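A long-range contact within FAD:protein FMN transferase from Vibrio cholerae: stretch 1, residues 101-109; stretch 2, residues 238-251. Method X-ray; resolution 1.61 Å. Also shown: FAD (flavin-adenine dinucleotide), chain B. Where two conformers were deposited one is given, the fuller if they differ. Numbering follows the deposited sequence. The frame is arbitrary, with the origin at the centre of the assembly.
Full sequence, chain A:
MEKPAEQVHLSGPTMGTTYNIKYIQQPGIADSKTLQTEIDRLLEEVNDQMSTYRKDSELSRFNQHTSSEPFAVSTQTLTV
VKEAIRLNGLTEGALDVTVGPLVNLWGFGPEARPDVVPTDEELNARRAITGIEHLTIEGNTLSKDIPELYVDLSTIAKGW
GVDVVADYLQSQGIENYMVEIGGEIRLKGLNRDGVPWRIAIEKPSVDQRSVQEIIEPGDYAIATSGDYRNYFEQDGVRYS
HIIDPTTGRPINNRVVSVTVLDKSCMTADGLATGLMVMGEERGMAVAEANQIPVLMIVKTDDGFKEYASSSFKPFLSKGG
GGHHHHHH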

# COMPACT_ATOMS: atom_id res chain seq x y z
N PRO A 101 0.08 -15.19 -7.86
CA PRO A 101 0.90 -16.13 -8.63
C PRO A 101 1.93 -15.43 -9.50
O PRO A 101 3.01 -16.02 -9.67
CB PRO A 101 -0.16 -16.94 -9.44
CG PRO A 101 -1.43 -16.81 -8.59
CD PRO A 101 -1.35 -15.38 -8.10
N LEU A 102 1.61 -14.24 -10.03
CA LEU A 102 2.53 -13.47 -10.92
C LEU A 102 3.57 -12.74 -10.09
O LEU A 102 4.75 -12.77 -10.43
CB LEU A 102 1.68 -12.51 -11.76
CG LEU A 102 0.65 -13.18 -12.68
CD1 LEU A 102 -0.41 -12.22 -13.09
CD2 LEU A 102 1.34 -13.74 -13.90
N VAL A 103 3.17 -12.15 -8.98
CA VAL A 103 4.15 -11.51 -8.06
C VAL A 103 5.20 -12.57 -7.66
O VAL A 103 6.40 -12.32 -7.65
CB VAL A 103 3.43 -10.95 -6.83
CG1 VAL A 103 4.39 -10.52 -5.74
CG2 VAL A 103 2.48 -9.82 -7.22
N ASN A 104 4.72 -13.77 -7.33
CA ASN A 104 5.58 -14.87 -6.88
C ASN A 104 6.46 -15.31 -8.05
O ASN A 104 7.67 -15.45 -7.84
CB ASN A 104 4.76 -16.01 -6.32
CG ASN A 104 4.01 -15.64 -5.04
OD1 ASN A 104 4.17 -14.56 -4.52
ND2 ASN A 104 3.10 -16.52 -4.64
N LEU A 105 5.89 -15.47 -9.25
CA LEU A 105 6.68 -15.88 -10.45
C LEU A 105 7.87 -14.95 -10.66
O LEU A 105 8.97 -15.43 -11.01
CB LEU A 105 5.75 -15.91 -11.66
CG LEU A 105 6.41 -16.33 -12.97
CD1 LEU A 105 6.78 -17.81 -12.96
CD2 LEU A 105 5.52 -16.01 -14.14
N TRP A 106 7.64 -13.65 -10.58
CA TRP A 106 8.66 -12.65 -10.93
C TRP A 106 9.69 -12.45 -9.82
O TRP A 106 10.61 -11.68 -10.03
CB TRP A 106 7.98 -11.35 -11.37
CG TRP A 106 7.36 -11.50 -12.72
CD1 TRP A 106 6.03 -11.56 -13.04
CD2 TRP A 106 8.05 -11.68 -13.97
NE1 TRP A 106 5.87 -11.75 -14.37
CE2 TRP A 106 7.07 -11.79 -14.97
CE3 TRP A 106 9.40 -11.64 -14.33
CZ2 TRP A 106 7.39 -11.95 -16.32
CZ3 TRP A 106 9.72 -11.78 -15.66
CH2 TRP A 106 8.72 -11.93 -16.62
N GLY A 107 9.49 -13.04 -8.64
CA GLY A 107 10.50 -13.06 -7.57
C GLY A 107 10.20 -12.13 -6.43
O GLY A 107 11.16 -11.84 -5.66
N PHE A 108 8.97 -11.64 -6.29
CA PHE A 108 8.63 -10.58 -5.31
C PHE A 108 7.76 -11.09 -4.19
O PHE A 108 7.17 -10.23 -3.47
CB PHE A 108 8.03 -9.39 -6.04
CG PHE A 108 8.98 -8.76 -7.03
CD1 PHE A 108 10.03 -8.01 -6.55
CD2 PHE A 108 8.78 -8.89 -8.39
CE1 PHE A 108 10.88 -7.39 -7.45
CE2 PHE A 108 9.64 -8.28 -9.28
CZ PHE A 108 10.67 -7.51 -8.80
N GLY A 109 7.59 -12.40 -4.09
CA GLY A 109 6.75 -12.99 -3.03
C GLY A 109 7.57 -14.02 -2.28
O GLY A 109 8.81 -14.06 -2.30
N ARG A 238 11.78 -3.49 -18.16
CA ARG A 238 11.39 -2.96 -16.84
C ARG A 238 11.13 -4.14 -15.90
O ARG A 238 10.35 -5.05 -16.28
CB ARG A 238 10.14 -2.10 -16.97
CG ARG A 238 10.37 -0.85 -17.81
CD ARG A 238 11.15 0.23 -17.08
NE ARG A 238 11.40 1.32 -18.02
CZ ARG A 238 10.46 2.14 -18.54
NH1 ARG A 238 9.18 2.04 -18.19
NH2 ARG A 238 10.81 3.06 -19.42
N TYR A 239 11.73 -4.07 -14.74
CA TYR A 239 11.60 -5.12 -13.70
C TYR A 239 11.35 -4.44 -12.36
O TYR A 239 12.14 -3.64 -11.89
CB TYR A 239 12.83 -6.04 -13.68
CG TYR A 239 12.82 -7.11 -12.62
CD1 TYR A 239 11.96 -8.20 -12.72
CD2 TYR A 239 13.60 -7.01 -11.48
CE1 TYR A 239 11.94 -9.20 -11.75
CE2 TYR A 239 13.57 -7.98 -10.49
CZ TYR A 239 12.74 -9.09 -10.63
OH TYR A 239 12.72 -10.05 -9.64
N SER A 240 10.18 -4.67 -11.83
CA SER A 240 9.75 -4.14 -10.52
C SER A 240 8.68 -5.05 -9.98
O SER A 240 8.17 -5.92 -10.71
CB SER A 240 9.25 -2.73 -10.61
OG SER A 240 7.87 -2.67 -11.00
N HIS A 241 8.36 -4.84 -8.70
CA HIS A 241 7.36 -5.66 -7.97
C HIS A 241 5.92 -5.29 -8.32
O HIS A 241 5.05 -6.02 -7.87
CB HIS A 241 7.57 -5.52 -6.47
CG HIS A 241 7.37 -4.14 -5.97
ND1 HIS A 241 6.67 -3.91 -4.82
CD2 HIS A 241 7.82 -2.93 -6.39
CE1 HIS A 241 6.67 -2.61 -4.57
NE2 HIS A 241 7.36 -1.98 -5.52
N ILE A 242 5.68 -4.23 -9.10
CA ILE A 242 4.30 -3.82 -9.48
C ILE A 242 3.96 -4.49 -10.79
O ILE A 242 4.62 -4.24 -11.80
CB ILE A 242 4.19 -2.28 -9.49
CG1 ILE A 242 4.37 -1.74 -8.06
CG2 ILE A 242 2.86 -1.85 -10.06
CD1 ILE A 242 4.58 -0.23 -8.03
N ILE A 243 2.95 -5.35 -10.77
CA ILE A 243 2.57 -6.20 -11.93
C ILE A 243 1.37 -5.56 -12.65
O ILE A 243 0.40 -5.12 -12.00
CB ILE A 243 2.25 -7.64 -11.43
CG1 ILE A 243 3.41 -8.21 -10.59
CG2 ILE A 243 1.86 -8.53 -12.62
CD1 ILE A 243 4.76 -8.23 -11.31
N ASP A 244 1.38 -5.57 -13.97
CA ASP A 244 0.23 -5.15 -14.80
C ASP A 244 -0.64 -6.39 -14.98
O ASP A 244 -0.22 -7.36 -15.61
CB ASP A 244 0.71 -4.55 -16.11
CG ASP A 244 -0.41 -4.02 -16.97
OD1 ASP A 244 -1.57 -4.50 -16.81
OD2 ASP A 244 -0.10 -3.21 -17.86
N PRO A 245 -1.84 -6.42 -14.40
CA PRO A 245 -2.68 -7.62 -14.48
C PRO A 245 -3.02 -8.04 -15.92
O PRO A 245 -3.26 -9.22 -16.11
CB PRO A 245 -3.95 -7.21 -13.70
CG PRO A 245 -3.41 -6.21 -12.72
CD PRO A 245 -2.47 -5.37 -13.56
N THR A 246 -2.97 -7.10 -16.86
CA THR A 246 -3.38 -7.33 -18.27
C THR A 246 -2.26 -8.08 -19.00
O THR A 246 -2.58 -9.00 -19.81
CB THR A 246 -3.81 -6.03 -18.95
OG1 THR A 246 -2.71 -5.14 -19.16
CG2 THR A 246 -4.88 -5.30 -18.16
N THR A 247 -1.01 -7.77 -18.66
CA THR A 247 0.18 -8.40 -19.29
C THR A 247 0.67 -9.60 -18.48
O THR A 247 1.39 -10.44 -19.07
CB THR A 247 1.31 -7.40 -19.52
OG1 THR A 247 1.82 -7.06 -18.23
CG2 THR A 247 0.86 -6.18 -20.30
N GLY A 248 0.46 -9.61 -17.15
CA GLY A 248 1.07 -10.62 -16.29
C GLY A 248 2.53 -10.30 -16.00
O GLY A 248 3.18 -11.09 -15.29
N ARG A 249 3.01 -9.15 -16.47
CA ARG A 249 4.42 -8.75 -16.30
C ARG A 249 4.56 -7.49 -15.46
O ARG A 249 3.65 -6.67 -15.36
CB ARG A 249 5.06 -8.50 -17.66
CG ARG A 249 4.97 -9.67 -18.63
CD ARG A 249 5.53 -9.28 -19.99
NE ARG A 249 5.45 -10.42 -20.90
CZ ARG A 249 6.38 -11.36 -21.02
NH1 ARG A 249 7.49 -11.29 -20.31
NH2 ARG A 249 6.20 -12.37 -21.85
N PRO A 250 5.77 -7.23 -14.93
CA PRO A 250 6.05 -5.92 -14.37
C PRO A 250 5.61 -4.76 -15.27
O PRO A 250 5.76 -4.77 -16.49
CB PRO A 250 7.54 -5.96 -14.11
CG PRO A 250 7.83 -7.42 -13.84
CD PRO A 250 6.90 -8.16 -14.79
N ILE A 251 5.08 -3.72 -14.62
CA ILE A 251 4.57 -2.55 -15.37
C ILE A 251 5.68 -1.98 -16.23
O ILE A 251 6.85 -1.98 -15.81
CB ILE A 251 3.93 -1.49 -14.47
CG1 ILE A 251 4.86 -1.00 -13.35
CG2 ILE A 251 2.61 -2.03 -13.95
CD1 ILE A 251 4.37 0.28 -12.69
PA FAD B . 2.95 -1.21 -3.20
O1A FAD B . 3.45 -0.40 -4.34
O2A FAD B . 2.07 -0.59 -2.19
O5B FAD B . 2.25 -2.53 -3.73
C5B FAD B . 3.12 -3.44 -4.45
C4B FAD B . 2.95 -4.86 -3.97
O4B FAD B . 1.60 -5.35 -4.17
C3B FAD B . 3.86 -5.83 -4.72
O3B FAD B . 5.09 -5.99 -4.01
C2B FAD B . 3.02 -7.11 -4.79
O2B FAD B . 3.12 -7.86 -3.60
C1B FAD B . 1.61 -6.55 -4.93
N9A FAD B . 1.17 -6.23 -6.27
C8A FAD B . 1.94 -6.06 -7.43
N7A FAD B . 1.21 -5.64 -8.44
C5A FAD B . -0.09 -5.56 -7.97
C6A FAD B . -1.29 -5.20 -8.60
N6A FAD B . -1.38 -4.77 -9.87
N1A FAD B . -2.39 -5.19 -7.82
C2A FAD B . -2.29 -5.60 -6.54
N3A FAD B . -1.20 -5.96 -5.84
C4A FAD B . -0.12 -5.92 -6.64
N1 FAD B . 7.95 -8.91 3.06
C2 FAD B . 8.88 -9.83 3.50
O2 FAD B . 9.99 -9.92 2.92
N3 FAD B . 8.64 -10.64 4.56
C4 FAD B . 7.46 -10.61 5.25
O4 FAD B . 7.26 -11.38 6.19
C4X FAD B . 6.46 -9.68 4.82
N5 FAD B . 5.31 -9.64 5.46
C5X FAD B . 4.36 -8.75 5.02
C6 FAD B . 3.11 -8.70 5.67
C7 FAD B . 2.10 -7.83 5.30
C7M FAD B . 0.79 -7.84 6.05
C8 FAD B . 2.35 -6.94 4.23
C8M FAD B . 1.29 -5.98 3.76
C9 FAD B . 3.58 -6.98 3.57
C9A FAD B . 4.60 -7.86 3.95
N10 FAD B . 5.84 -7.94 3.29
C10 FAD B . 6.80 -8.84 3.70
C1' FAD B . 6.16 -6.99 2.21
C2' FAD B . 5.53 -7.30 0.90
O2' FAD B . 6.01 -8.54 0.39
C3' FAD B . 5.88 -6.18 -0.10
O3' FAD B . 7.26 -6.10 -0.36
C4' FAD B . 5.49 -4.79 0.35
O4' FAD B . 4.23 -4.85 1.01
C5' FAD B . 5.52 -3.80 -0.79
O5' FAD B . 4.94 -2.56 -0.32
P FAD B . 5.09 -1.25 -1.20
O1P FAD B . 6.45 -1.09 -1.70
O2P FAD B . 4.38 -0.22 -0.35
O3P FAD B . 4.22 -1.73 -2.44

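W106 and F108 carry most of stretch 1's share of this contact, each covered by about 100 Å² of stretch 2, and both direct their CA-to-CB bonds toward it. The total area buried, both sides summed, is 580 Å².

W106 is held through two polar groups. Its indole nitrogen donates to a backbone carbonyl: W106 NE1 lies 2.9 Å from G248 O, with an N-H...O angle of 149°, and the acceptor sits at the ring edge, near the ring plane, where the N-H bond points. Its own carbonyl receives the second bond, from the tyrosine hydroxyl, with Y239 OH 2.7 Å from W106 O. The CA-to-CB bond of Y239 points sideways, yet the end of its side chain comes nearer, and a chi1 of 178° (t) goes with that reach. One face of the indole is covered by proline: P250 CD stands 3.6 Å from the centroid of the five-membered ring of W106 and 8° off the ring normal, the geometry of a CH-pi contact. I243 adds an apolar contact, its CD1 4.0 Å from W106 CD1.

F108 packs against the start of stretch 2. H241 CA lies 3.5 Å from the centroid of the F108 ring, 9° off its normal, so a second CH-pi contact is made by a backbone carbon. With Y239 the ring forms an oblique aromatic pair, the centroids 4.7 Å apart and the planes at 34°; the closest approach, 3.2 Å between F108 CZ and Y239 CZ, places the phenylalanine tip over one face of the tyrosine. Y239 thus touches both principal residues, by its hydroxyl and by its ring.

The turn between these aromatics is defined by backbone evidence. G107 has a phi of 106°, and its nitrogen bonds back to N104 O at 3.1 Å, while F108 N reaches V103 O at 3.0 Å, in a Schellman motif. A CB at G107 would be jammed against the carbonyl oxygen of W106 and would lie 3.2 Å from Y239 OH.

I243 also meets the helix, with its CG1 3.8 Å from V103 CG2 and its CG2 4.1 Å from L102 CB. Its backbone faces the cofactor: I243 N donates to FAD N7A at 2.9 Å and 173°, and FAD N6A donates to I243 O at 2.8 Å. H241 ND1 is hydrogen-bonded to FAD O3B at 2.7 Å. Residues that pack against stretch 1 therefore also bind the adenosine part of FAD.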